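Local structure of proline iminopeptidase (Streptomyces halstedii, 3WMR) at residues N231-N234 against V238-T241; D80-G85 against E95-V100; Q174-K179 against F192-A197; G128-S133 against A153-W158. The protein is an amidohydrolase with a hydrophobic tunnel for polyketide substrates and probably releases N-terminal proline from peptides. All coordinates share one frame; numbering follows the deposited sequence.

Interaction 1. Residues N231-N234 against V238-T241; sequences NGPN and VIGT
The carbonyl oxygen of Asn231 accepts the backbone N-H of Gly240 with Gly240 N at 2.9 Å from Asn231 O. The bond bends to 154° at the hydrogen, the donor approaching from above the carbonyl plane. The same oxygen receives a CA-H contact from Val238 CA, 3.2 Å away from Asn231 O. So close an approach, with the CA atoms of Asn231 and Gly240 only 4.3 Å apart, depends on glycines. A side chain on Gly240 would run into Asn231 N. Gly232, the first residue to leave the helix, has a positive phi at which a CB would jam against the preceding carbonyl and also press on Ile239 N and Val238 CA.

Val238 then closes over this carbonyl. Its CG1 is anti to the backbone N (chi1 175°), which sets it 3.4 Å from Asn231 O, while CG2 lies beside the side chain of Asn231, the two side chains crossing near a right angle. On the more exposed flank the ring of Pro233, which has no N-H to satisfy, lays its CD 3.9 Å from Ile239 CG1. Asn234 holds the intervening turn: its OD1 accepts from the backbone N of Phe236, as in an Asx turn, and from that of His237, and its ND2 bonds Tyr191 OH.

This is an irregular loop leaving helix 225-230 on its way to strand 258-263 of the alpha/beta hydrolase fold, and it delivers Thr241 to the pocket that holds the bound polyether.

Interaction 2. Residues D80-G85 against E95-V100; sequences DQLGNG and EDFWTV
Phe97 meets Leu82 through the far end of its ring. With CG anti to the backbone N (chi1 180°), the ring reaches out until Leu82 CD2 lies at its edge, near the ring plane, 4.3 Å from Phe97 CZ. The same ring brings CD1 over the centre of the neighbouring Trp98 ring, 3.6 Å above its plane, and Lys93 adds a cation-pi contact to Phe97.

Trp98 comes next and carries most of this segment's share of the contact. Its six-membered end slants against the turn Leu82-Gly83: Trp98 CZ3 is 3.4 Å from Leu82 O, and Trp98 CH2 is 3.6 Å from Gly83 CA. Gly83 suits the third position of a type II turn from Gln81 to Asn84, where its positive phi disfavours a side chain; a CB there would also strike Trp98 CH2. The indole nitrogen is satisfied by Lys93 O, while Val226 and Met230 of helix 225-230 and Phe103 pack around the ring. With an alanine in place of Trp98, the Gly83 turn and the Phe97 ring would probably lose the wall they share, Lys93 O its indole donor, and Phe97 would be likely to turn more freely.

Thr99 takes over as N-cap, its OG1 bonding Leu102 N to start helix 100-113.

The arrangement folds the long connection between strand 76-80 and helix 100-113 back on itself, a strand-to-helix link of the alpha/beta hydrolase fold.

Interaction 3. Residues Q174-K179 against F192-A197; sequences QETLLK and FHAMRA
Ala194 is the small residue against which Leu177 and Thr176 close, in a pair of helices joined by a short connection, 171-183 and 189-202. They belong to the helical insertion between strands 143-149 and 258-263, consistent with the cap of peptidase S33 enzymes. The two short segments cross steeply, their N-to-C directions 127° apart and their axes 8.9 Å apart at closest approach, a spacing that suits a methyl at the crossing.

Within these segments the close contacts gather round Ala194. Leu177 CD2 lies 3.5 Å from Ala194 CB, and Thr176 CG2 comes to 3.7 Å from Ala194 CB. Thr176 offers only its methyl: CG2 is anti to the backbone N, while OG1, on the other branch, is bonded to Asp172 O of its own helix. Leu177 CD2 also reaches the backbone, 3.7 Å from Met195 N.

Glu175 and Lys179 lie on the solvent side of the first helix, as His193 does on the second, so charged and polar types are tolerated there. Met195 leads its chain away from Leu177 toward Asn234 and Phe236, and its CE methyl settles 4.0 Å above the Phe192 ring plane, offset toward the rim.

Interaction 4. Residues G128-S133 against A153-W158; sequences GGMLGS and ASMKIW
Met130 extends straight through chi2 (-179°) and then bends at chi3 (84°), whereas Met155 already folds at chi2 (-46°); these torsions bring the two thioethers together, with Met130 SD 3.8 Å from Met155 SD. Beyond its sulfur, Met130 lays its CE against the start of the second segment, 4.0 Å from Ala153 O. An unbranched, flexible chain suits this place because it can bring both sulfur and methyl against Met155 and the Ala153 carbonyl.

Met155 has a second role. Its CE methyl rests over one face of the Trp158 indole, 3.6 Å above the plane and toward the rim, so the chain of contacts passes from one helix through both sulfurs to the aromatic ring.

Each helix is fixed locally. Ser154 is the N-cap of helix 155-166, its OG accepting weakly from Lys156 N and Ile157 N, a natural place for a serine. In helix 127-137 Ser133 OG donates to Gly129 O, 2.9 Å away, so this buried hydroxyl is satisfied by the turn before it. Gly128 completes the GxSxG pattern that fits the nucleophile elbow of alpha/beta hydrolases.

No hydrogen bond crosses between the segments: polarisable thioethers and methyls do the joining by dispersion. The side chain of Met130 is about 7 Å from that of the predicted nucleophile Ser126, and a contact without polar bonds so near would be consistent with an apolar surrounding for hydrophobic substrates.

In the fold
Interaction 1 touches all three others. Val238 CG2 lies 3.7 Å from Trp158 NE1 and 3.9 Å from Met155 CE of interaction 4, Asn234 CB is 3.8 Å from Met195 SD of interaction 3, and Thr241 CG2 is 4.0 Å from Glu95 CD of interaction 2. Interaction 3 is the most remote, its centre 24 Å from that of the chain, whereas interaction 4 is nearest, at 9 Å. Two contacts come close to the predicted nucleophile: the side chains of Asn231 and Met130 are each about 7 Å from that of Ser126. The bound polyether is about 8 Å from Met155 and 10 Å from Trp98, side chain to ligand, and touches Thr241.

Interaction 1. Residues N231-N234 against V238-T241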
loop_
_atom_site.group_PDB
_atom_site.type_symbol
_atom_site.label_atom_id
_atom_site.label_comp_id
_atom_site.label_asym_id
_atom_site.label_seq_id
_atom_site.Cartn_x
_atom_site.Cartn_y
_atom_site.Cartn_z
ATOM N N ASN A 231 -9.770 -6.058 -5.020
ATOM C CA ASN A 231 -8.559 -6.662 -5.564
ATOM C C ASN A 231 -8.727 -8.087 -6.109
ATOM O O ASN A 231 -8.511 -8.322 -7.293
ATOM C CB ASN A 231 -7.428 -6.640 -4.520
ATOM C CG ASN A 231 -6.184 -7.372 -4.995
ATOM O OD1 ASN A 231 -5.986 -8.576 -4.715
ATOM N ND2 ASN A 231 -5.366 -6.681 -5.739
ATOM N N GLY A 232 -9.079 -9.038 -5.245
ATOM C CA GLY A 232 -9.089 -10.436 -5.612
ATOM C C GLY A 232 -8.608 -11.251 -4.421
ATOM O O GLY A 232 -8.311 -10.686 -3.386
ATOM N N PRO A 233 -8.515 -12.579 -4.572
ATOM C CA PRO A 233 -8.137 -13.443 -3.440
ATOM C C PRO A 233 -6.714 -13.248 -2.946
ATOM O O PRO A 233 -6.429 -13.587 -1.796
ATOM C CB PRO A 233 -8.270 -14.862 -3.995
ATOM C CG PRO A 233 -8.514 -14.727 -5.464
ATOM C CD PRO A 233 -8.948 -13.346 -5.755
ATOM N N ASN A 234 -5.839 -12.718 -3.800
ATOM C CA ASN A 234 -4.422 -12.566 -3.454
ATOM C C ASN A 234 -3.766 -11.494 -4.318
ATOM O O ASN A 234 -4.418 -10.885 -5.170
ATOM C CB ASN A 234 -3.692 -13.913 -3.570
ATOM C CG ASN A 234 -3.739 -14.474 -4.969
ATOM O OD1 ASN A 234 -3.232 -13.876 -5.909
ATOM N ND2 ASN A 234 -4.343 -15.631 -5.113
ATOM N N VAL A 238 -5.710 -10.745 -9.575
ATOM C CA VAL A 238 -6.512 -9.529 -9.434
ATOM C C VAL A 238 -7.746 -9.645 -10.324
ATOM O O VAL A 238 -7.678 -9.393 -11.531
ATOM C CB VAL A 238 -5.717 -8.273 -9.826
ATOM C CG1 VAL A 238 -6.607 -7.024 -9.794
ATOM C CG2 VAL A 238 -4.535 -8.098 -8.914
ATOM N N ILE A 239 -8.857 -10.035 -9.717
ATOM C CA ILE A 239 -10.121 -10.191 -10.425
ATOM C C ILE A 239 -11.233 -9.309 -9.847
ATOM O O ILE A 239 -12.391 -9.413 -10.259
ATOM C CB ILE A 239 -10.580 -11.680 -10.425
ATOM C CG1 ILE A 239 -10.817 -12.194 -9.007
ATOM C CG2 ILE A 239 -9.572 -12.544 -11.151
ATOM C CD1 ILE A 239 -11.496 -13.552 -8.956
ATOM N N GLY A 240 -10.890 -8.453 -8.886
ATOM C CA GLY A 240 -11.854 -7.573 -8.246
ATOM C C GLY A 240 -12.090 -6.355 -9.117
ATOM O O GLY A 240 -11.603 -6.299 -10.243
ATOM N N THR A 241 -12.826 -5.385 -8.583
ATOM C CA THR A 241 -13.250 -4.206 -9.341
ATOM C C THR A 241 -12.116 -3.265 -9.762
ATOM O O THR A 241 -12.328 -2.443 -10.635
ATOM C CB THR A 241 -14.286 -3.372 -8.559
ATOM O OG1 THR A 241 -13.744 -2.994 -7.296
ATOM C CG2 THR A 241 -15.572 -4.160 -8.346
#

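Interaction 2. Residues D80-G85 against E95-V100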
loop_
_atom_site.group_PDB
_atom_site.type_symbol
_atom_site.label_atom_id
_atom_site.label_comp_id
_atom_site.label_asym_id
_atom_site.label_seq_id
_atom_site.Cartn_x
_atom_site.Cartn_y
_atom_site.Cartn_z
ATOM N N ASP A 80 -6.131 2.587 9.606
ATOM C CA ASP A 80 -6.853 1.525 8.917
ATOM C C ASP A 80 -7.943 2.159 8.104
ATOM O O ASP A 80 -8.789 2.864 8.635
ATOM C CB ASP A 80 -7.510 0.562 9.897
ATOM C CG ASP A 80 -6.518 -0.305 10.621
ATOM O OD1 ASP A 80 -5.375 -0.480 10.144
ATOM O OD2 ASP A 80 -6.905 -0.814 11.678
ATOM N N GLN A 81 -7.914 1.909 6.809
ATOM C CA GLN A 81 -8.956 2.363 5.905
ATOM C C GLN A 81 -10.311 1.711 6.210
ATOM O O GLN A 81 -10.388 0.645 6.818
ATOM C CB GLN A 81 -8.508 2.126 4.460
ATOM C CG GLN A 81 -7.324 3.014 4.099
ATOM C CD GLN A 81 -6.515 2.519 2.917
ATOM O OE1 GLN A 81 -7.066 2.075 1.909
ATOM N NE2 GLN A 81 -5.193 2.649 3.018
ATOM N N LEU A 82 -11.382 2.375 5.797
ATOM C CA LEU A 82 -12.734 1.907 6.111
ATOM C C LEU A 82 -12.951 0.515 5.558
ATOM O O LEU A 82 -12.605 0.245 4.416
ATOM C CB LEU A 82 -13.783 2.842 5.518
ATOM C CG LEU A 82 -15.246 2.534 5.860
ATOM C CD1 LEU A 82 -15.523 2.827 7.330
ATOM C CD2 LEU A 82 -16.192 3.330 4.970
ATOM N N GLY A 83 -13.544 -0.351 6.374
ATOM C CA GLY A 83 -13.897 -1.703 5.961
ATOM C C GLY A 83 -13.087 -2.776 6.663
ATOM O O GLY A 83 -13.495 -3.943 6.684
ATOM N N ASN A 84 -11.943 -2.411 7.234
ATOM C CA ASN A 84 -11.123 -3.398 7.949
ATOM C C ASN A 84 -10.345 -2.821 9.126
ATOM O O ASN A 84 -10.311 -1.610 9.327
ATOM C CB ASN A 84 -10.158 -4.111 6.981
ATOM C CG ASN A 84 -9.968 -5.582 7.322
ATOM O OD1 ASN A 84 -10.628 -6.113 8.212
ATOM N ND2 ASN A 84 -9.071 -6.244 6.611
ATOM N N GLY A 85 -9.734 -3.703 9.913
ATOM C CA GLY A 85 -8.985 -3.291 11.090
ATOM C C GLY A 85 -9.865 -2.578 12.106
ATOM O O GLY A 85 -11.003 -2.993 12.357
ATOM N N GLU A 95 -20.087 -4.172 -4.199
ATOM C CA GLU A 95 -19.160 -3.623 -5.188
ATOM C C GLU A 95 -19.286 -2.126 -5.433
ATOM O O GLU A 95 -18.271 -1.436 -5.553
ATOM C CB GLU A 95 -19.332 -4.347 -6.527
ATOM C CG GLU A 95 -18.954 -5.823 -6.516
ATOM C CD GLU A 95 -18.846 -6.391 -7.915
ATOM O OE1 GLU A 95 -19.560 -5.905 -8.814
ATOM O OE2 GLU A 95 -18.037 -7.314 -8.123
ATOM N N ASP A 96 -20.515 -1.619 -5.530
ATOM C CA ASP A 96 -20.700 -0.208 -5.884
ATOM C C ASP A 96 -20.489 0.759 -4.708
ATOM O O ASP A 96 -20.456 1.974 -4.914
ATOM C CB ASP A 96 -22.052 0.038 -6.594
ATOM C CG ASP A 96 -23.255 -0.406 -5.778
ATOM O OD1 ASP A 96 -23.143 -0.575 -4.548
ATOM O OD2 ASP A 96 -24.333 -0.574 -6.382
ATOM N N PHE A 97 -20.342 0.218 -3.495
ATOM C CA PHE A 97 -19.995 1.012 -2.311
ATOM C C PHE A 97 -18.483 1.193 -2.139
ATOM O O PHE A 97 -18.043 2.217 -1.621
ATOM C CB PHE A 97 -20.554 0.367 -1.042
ATOM C CG PHE A 97 -20.231 1.120 0.220
ATOM C CD1 PHE A 97 -19.162 0.732 1.024
ATOM C CD2 PHE A 97 -20.991 2.221 0.608
ATOM C CE1 PHE A 97 -18.857 1.427 2.184
ATOM C CE2 PHE A 97 -20.695 2.914 1.769
ATOM C CZ PHE A 97 -19.626 2.514 2.559
ATOM N N TRP A 98 -17.706 0.192 -2.549
ATOM C CA TRP A 98 -16.264 0.206 -2.339
ATOM C C TRP A 98 -15.569 0.839 -3.536
ATOM O O TRP A 98 -15.199 0.160 -4.499
ATOM C CB TRP A 98 -15.748 -1.211 -2.074
ATOM C CG TRP A 98 -16.342 -1.811 -0.834
ATOM C CD1 TRP A 98 -17.207 -2.873 -0.766
ATOM C CD2 TRP A 98 -16.146 -1.372 0.514
ATOM N NE1 TRP A 98 -17.547 -3.124 0.541
ATOM C CE2 TRP A 98 -16.908 -2.221 1.348
ATOM C CE3 TRP A 98 -15.390 -0.354 1.101
ATOM C CZ2 TRP A 98 -16.932 -2.081 2.739
ATOM C CZ3 TRP A 98 -15.420 -0.214 2.487
ATOM C CH2 TRP A 98 -16.185 -1.072 3.286
ATOM N N THR A 99 -15.391 2.150 -3.460
ATOM C CA THR A 99 -14.859 2.921 -4.560
ATOM C C THR A 99 -13.591 3.640 -4.140
ATOM O O THR A 99 -13.322 3.812 -2.950
ATOM C CB THR A 99 -15.865 3.999 -4.978
ATOM O OG1 THR A 99 -16.129 4.833 -3.842
ATOM C CG2 THR A 99 -17.160 3.349 -5.453
ATOM N N VAL A 100 -12.820 4.050 -5.135
ATOM C CA VAL A 100 -11.672 4.899 -4.908
ATOM C C VAL A 100 -12.110 6.228 -4.262
ATOM O O VAL A 100 -11.438 6.736 -3.374
ATOM C CB VAL A 100 -10.909 5.167 -6.227
ATOM C CG1 VAL A 100 -9.700 6.063 -5.982
ATOM C CG2 VAL A 100 -10.505 3.854 -6.887
#

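Interaction 3. Residues Q174-K179 against F192-A197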
loop_
_atom_site.group_PDB
_atom_site.type_symbol
_atom_site.label_atom_id
_atom_site.label_comp_id
_atom_site.label_asym_id
_atom_site.label_seq_id
_atom_site.Cartn_x
_atom_site.Cartn_y
_atom_site.Cartn_z
ATOM N N GLN A 174 2.686 -23.540 -11.676
ATOM C CA GLN A 174 1.876 -22.845 -12.674
ATOM C C GLN A 174 0.557 -23.577 -12.917
ATOM O O GLN A 174 -0.498 -22.951 -12.917
ATOM C CB GLN A 174 2.634 -22.713 -13.996
ATOM C CG GLN A 174 3.840 -21.794 -13.932
ATOM C CD GLN A 174 4.416 -21.498 -15.301
ATOM O OE1 GLN A 174 3.687 -21.157 -16.237
ATOM N NE2 GLN A 174 5.729 -21.618 -15.426
ATOM N N GLU A 175 0.618 -24.901 -13.101
ATOM C CA GLU A 175 -0.592 -25.697 -13.332
ATOM C C GLU A 175 -1.524 -25.714 -12.135
ATOM O O GLU A 175 -2.743 -25.622 -12.294
ATOM C CB GLU A 175 -0.262 -27.136 -13.755
ATOM C CG GLU A 175 0.461 -27.216 -15.087
ATOM C CD GLU A 175 0.452 -28.601 -15.710
ATOM O OE1 GLU A 175 -0.263 -29.515 -15.209
ATOM O OE2 GLU A 175 1.175 -28.750 -16.722
ATOM N N THR A 176 -0.950 -25.819 -10.946
ATOM C CA THR A 176 -1.717 -25.782 -9.715
ATOM C C THR A 176 -2.450 -24.448 -9.551
ATOM O O THR A 176 -3.620 -24.439 -9.165
ATOM C CB THR A 176 -0.812 -26.016 -8.497
ATOM O OG1 THR A 176 -0.154 -27.278 -8.636
ATOM C CG2 THR A 176 -1.617 -26.014 -7.208
ATOM N N LEU A 177 -1.771 -23.333 -9.831
ATOM C CA LEU A 177 -2.432 -22.011 -9.775
ATOM C C LEU A 177 -3.610 -21.936 -10.749
ATOM O O LEU A 177 -4.700 -21.500 -10.397
ATOM C CB LEU A 177 -1.456 -20.876 -10.103
ATOM C CG LEU A 177 -0.269 -20.632 -9.173
ATOM C CD1 LEU A 177 0.585 -19.489 -9.706
ATOM C CD2 LEU A 177 -0.738 -20.344 -7.758
ATOM N N LEU A 178 -3.366 -22.372 -11.979
ATOM C CA LEU A 178 -4.356 -22.290 -13.055
ATOM C C LEU A 178 -5.620 -23.104 -12.748
ATOM O O LEU A 178 -6.737 -22.612 -12.924
ATOM C CB LEU A 178 -3.732 -22.755 -14.390
ATOM C CG LEU A 178 -4.644 -22.823 -15.636
ATOM C CD1 LEU A 178 -5.353 -21.507 -15.901
ATOM C CD2 LEU A 178 -3.862 -23.243 -16.876
ATOM N N LYS A 179 -5.429 -24.338 -12.283
ATOM C CA LYS A 179 -6.536 -25.262 -12.008
ATOM C C LYS A 179 -7.522 -24.639 -11.014
ATOM O O LYS A 179 -8.712 -24.497 -11.320
ATOM C CB LYS A 179 -5.997 -26.599 -11.450
ATOM C CG LYS A 179 -5.362 -27.517 -12.500
ATOM C CD LYS A 179 -4.607 -28.684 -11.850
ATOM C CE LYS A 179 -4.052 -29.679 -12.871
ATOM N NZ LYS A 179 -4.916 -30.882 -13.059
ATOM N N PHE A 192 -2.891 -22.546 -1.950
ATOM C CA PHE A 192 -2.163 -21.706 -1.010
ATOM C C PHE A 192 -0.659 -21.942 -1.048
ATOM O O PHE A 192 0.113 -21.000 -0.981
ATOM C CB PHE A 192 -2.679 -21.890 0.422
ATOM C CG PHE A 192 -2.178 -20.845 1.368
ATOM C CD1 PHE A 192 -0.904 -20.937 1.913
ATOM C CD2 PHE A 192 -2.959 -19.744 1.679
ATOM C CE1 PHE A 192 -0.422 -19.958 2.756
ATOM C CE2 PHE A 192 -2.482 -18.762 2.531
ATOM C CZ PHE A 192 -1.209 -18.872 3.070
ATOM N N HIS A 193 -0.233 -23.194 -1.145
ATOM C CA HIS A 193 1.197 -23.475 -1.209
ATOM C C HIS A 193 1.822 -23.149 -2.576
ATOM O O HIS A 193 2.997 -22.789 -2.643
ATOM C CB HIS A 193 1.472 -24.895 -0.706
ATOM C CG HIS A 193 1.207 -25.032 0.764
ATOM N ND1 HIS A 193 1.986 -24.409 1.718
ATOM C CD2 HIS A 193 0.209 -25.648 1.441
ATOM C CE1 HIS A 193 1.500 -24.662 2.920
ATOM N NE2 HIS A 193 0.422 -25.415 2.780
ATOM N N ALA A 194 1.035 -23.228 -3.651
ATOM C CA ALA A 194 1.470 -22.715 -4.954
ATOM C C ALA A 194 1.590 -21.173 -4.925
ATOM O O ALA A 194 2.576 -20.616 -5.393
ATOM C CB ALA A 194 0.510 -23.161 -6.047
ATOM N N MET A 195 0.599 -20.510 -4.335
ATOM C CA MET A 195 0.628 -19.055 -4.108
ATOM C C MET A 195 1.866 -18.643 -3.312
ATOM O O MET A 195 2.434 -17.579 -3.552
ATOM C CB MET A 195 -0.633 -18.622 -3.350
ATOM C CG MET A 195 -0.814 -17.121 -3.181
ATOM S SD MET A 195 -1.843 -16.709 -1.755
ATOM C CE MET A 195 -0.601 -16.916 -0.473
ATOM N N ARG A 196 2.290 -19.511 -2.387
ATOM C CA ARG A 196 3.469 -19.261 -1.547
ATOM C C ARG A 196 4.779 -19.303 -2.309
ATOM O O ARG A 196 5.698 -18.556 -2.004
ATOM C CB ARG A 196 3.517 -20.259 -0.390
ATOM C CG ARG A 196 2.509 -19.931 0.692
ATOM C CD ARG A 196 3.134 -18.996 1.699
ATOM N NE ARG A 196 4.262 -19.696 2.297
ATOM C CZ ARG A 196 5.357 -19.124 2.771
ATOM N NH1 ARG A 196 5.504 -17.814 2.744
ATOM N NH2 ARG A 196 6.312 -19.884 3.275
ATOM N N ALA A 197 4.873 -20.172 -3.303
ATOM C CA ALA A 197 6.002 -20.110 -4.204
ATOM C C ALA A 197 6.124 -18.714 -4.860
ATOM O O ALA A 197 7.230 -18.273 -5.142
ATOM C CB ALA A 197 5.905 -21.205 -5.262
#

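Interaction 4. Residues G128-S133 against A153-W158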
loop_
_atom_site.group_PDB
_atom_site.type_symbol
_atom_site.label_atom_id
_atom_site.label_comp_id
_atom_site.label_asym_id
_atom_site.label_seq_id
_atom_site.Cartn_x
_atom_site.Cartn_y
_atom_site.Cartn_z
ATOM N N GLY A 128 -2.144 1.790 -1.692
ATOM C CA GLY A 128 -1.999 3.071 -1.020
ATOM C C GLY A 128 -1.180 4.087 -1.797
ATOM O O GLY A 128 -1.416 5.291 -1.693
ATOM N N GLY A 129 -0.217 3.607 -2.576
ATOM C CA GLY A 129 0.569 4.460 -3.447
ATOM C C GLY A 129 -0.270 4.953 -4.621
ATOM O O GLY A 129 -0.029 6.044 -5.142
ATOM N N MET A 130 -1.233 4.142 -5.044
ATOM C CA MET A 130 -2.149 4.528 -6.131
ATOM C C MET A 130 -3.151 5.570 -5.638
ATOM O O MET A 130 -3.426 6.576 -6.333
ATOM C CB MET A 130 -2.875 3.302 -6.719
ATOM C CG MET A 130 -1.935 2.239 -7.273
ATOM S SD MET A 130 -2.756 0.806 -7.990
ATOM C CE MET A 130 -3.097 1.389 -9.659
ATOM N N LEU A 131 -3.736 5.299 -4.475
ATOM C CA LEU A 131 -4.577 6.261 -3.750
ATOM C C LEU A 131 -3.817 7.566 -3.496
ATOM O O LEU A 131 -4.311 8.658 -3.798
ATOM C CB LEU A 131 -5.083 5.643 -2.424
ATOM C CG LEU A 131 -5.965 6.530 -1.523
ATOM C CD1 LEU A 131 -7.257 6.897 -2.235
ATOM C CD2 LEU A 131 -6.270 5.859 -0.194
ATOM N N GLY A 132 -2.599 7.456 -2.952
ATOM C CA GLY A 132 -1.751 8.636 -2.742
ATOM C C GLY A 132 -1.554 9.474 -3.993
ATOM O O GLY A 132 -1.561 10.706 -3.922
ATOM N N SER A 133 -1.381 8.817 -5.144
ATOM C CA SER A 133 -1.165 9.526 -6.410
ATOM C C SER A 133 -2.414 10.292 -6.833
ATOM O O SER A 133 -2.330 11.430 -7.312
ATOM C CB SER A 133 -0.794 8.550 -7.523
ATOM O OG SER A 133 0.431 7.919 -7.249
ATOM N N ALA A 153 1.481 1.688 -11.351
ATOM C CA ALA A 153 0.710 2.815 -11.908
ATOM C C ALA A 153 -0.571 2.344 -12.592
ATOM O O ALA A 153 -1.484 3.134 -12.825
ATOM C CB ALA A 153 1.550 3.603 -12.901
ATOM N N SER A 154 -0.636 1.053 -12.901
ATOM C CA SER A 154 -1.771 0.470 -13.619
ATOM C C SER A 154 -1.953 -0.994 -13.267
ATOM O O SER A 154 -1.024 -1.773 -13.366
ATOM C CB SER A 154 -1.535 0.563 -15.115
ATOM O OG SER A 154 -2.465 -0.244 -15.832
ATOM N N MET A 155 -3.168 -1.375 -12.909
ATOM C CA MET A 155 -3.462 -2.792 -12.681
ATOM C C MET A 155 -3.437 -3.613 -13.972
ATOM O O MET A 155 -3.268 -4.836 -13.924
ATOM C CB MET A 155 -4.792 -2.954 -11.946
ATOM C CG MET A 155 -4.812 -2.276 -10.583
ATOM S SD MET A 155 -3.364 -2.567 -9.535
ATOM C CE MET A 155 -3.546 -4.327 -9.112
ATOM N N LYS A 156 -3.571 -2.954 -15.130
ATOM C CA LYS A 156 -3.405 -3.657 -16.404
ATOM C C LYS A 156 -1.977 -4.114 -16.604
ATOM O O LYS A 156 -1.729 -5.285 -16.944
ATOM C CB LYS A 156 -3.798 -2.768 -17.594
ATOM C CG LYS A 156 -5.275 -2.508 -17.680
ATOM C CD LYS A 156 -5.627 -1.760 -18.969
ATOM C CE LYS A 156 -7.077 -1.319 -18.952
ATOM N NZ LYS A 156 -8.007 -2.493 -18.913
ATOM N N ILE A 157 -1.036 -3.192 -16.406
ATOM C CA ILE A 157 0.371 -3.528 -16.499
ATOM C C ILE A 157 0.707 -4.544 -15.388
ATOM O O ILE A 157 1.466 -5.480 -15.617
ATOM C CB ILE A 157 1.277 -2.286 -16.374
ATOM C CG1 ILE A 157 1.011 -1.291 -17.515
ATOM C CG2 ILE A 157 2.738 -2.698 -16.404
ATOM C CD1 ILE A 157 1.684 0.053 -17.327
ATOM N N TRP A 158 0.125 -4.358 -14.204
ATOM C CA TRP A 158 0.301 -5.320 -13.098
ATOM C C TRP A 158 -0.027 -6.727 -13.575
ATOM O O TRP A 158 0.814 -7.601 -13.492
ATOM C CB TRP A 158 -0.578 -4.925 -11.908
ATOM C CG TRP A 158 -0.460 -5.809 -10.659
ATOM C CD1 TRP A 158 -1.233 -6.877 -10.357
ATOM C CD2 TRP A 158 0.423 -5.623 -9.541
ATOM N NE1 TRP A 158 -0.894 -7.380 -9.134
ATOM C CE2 TRP A 158 0.146 -6.652 -8.621
ATOM C CE3 TRP A 158 1.439 -4.712 -9.244
ATOM C CZ2 TRP A 158 0.833 -6.783 -7.414
ATOM C CZ3 TRP A 158 2.131 -4.842 -8.034
ATOM C CH2 TRP A 158 1.823 -5.865 -7.138
#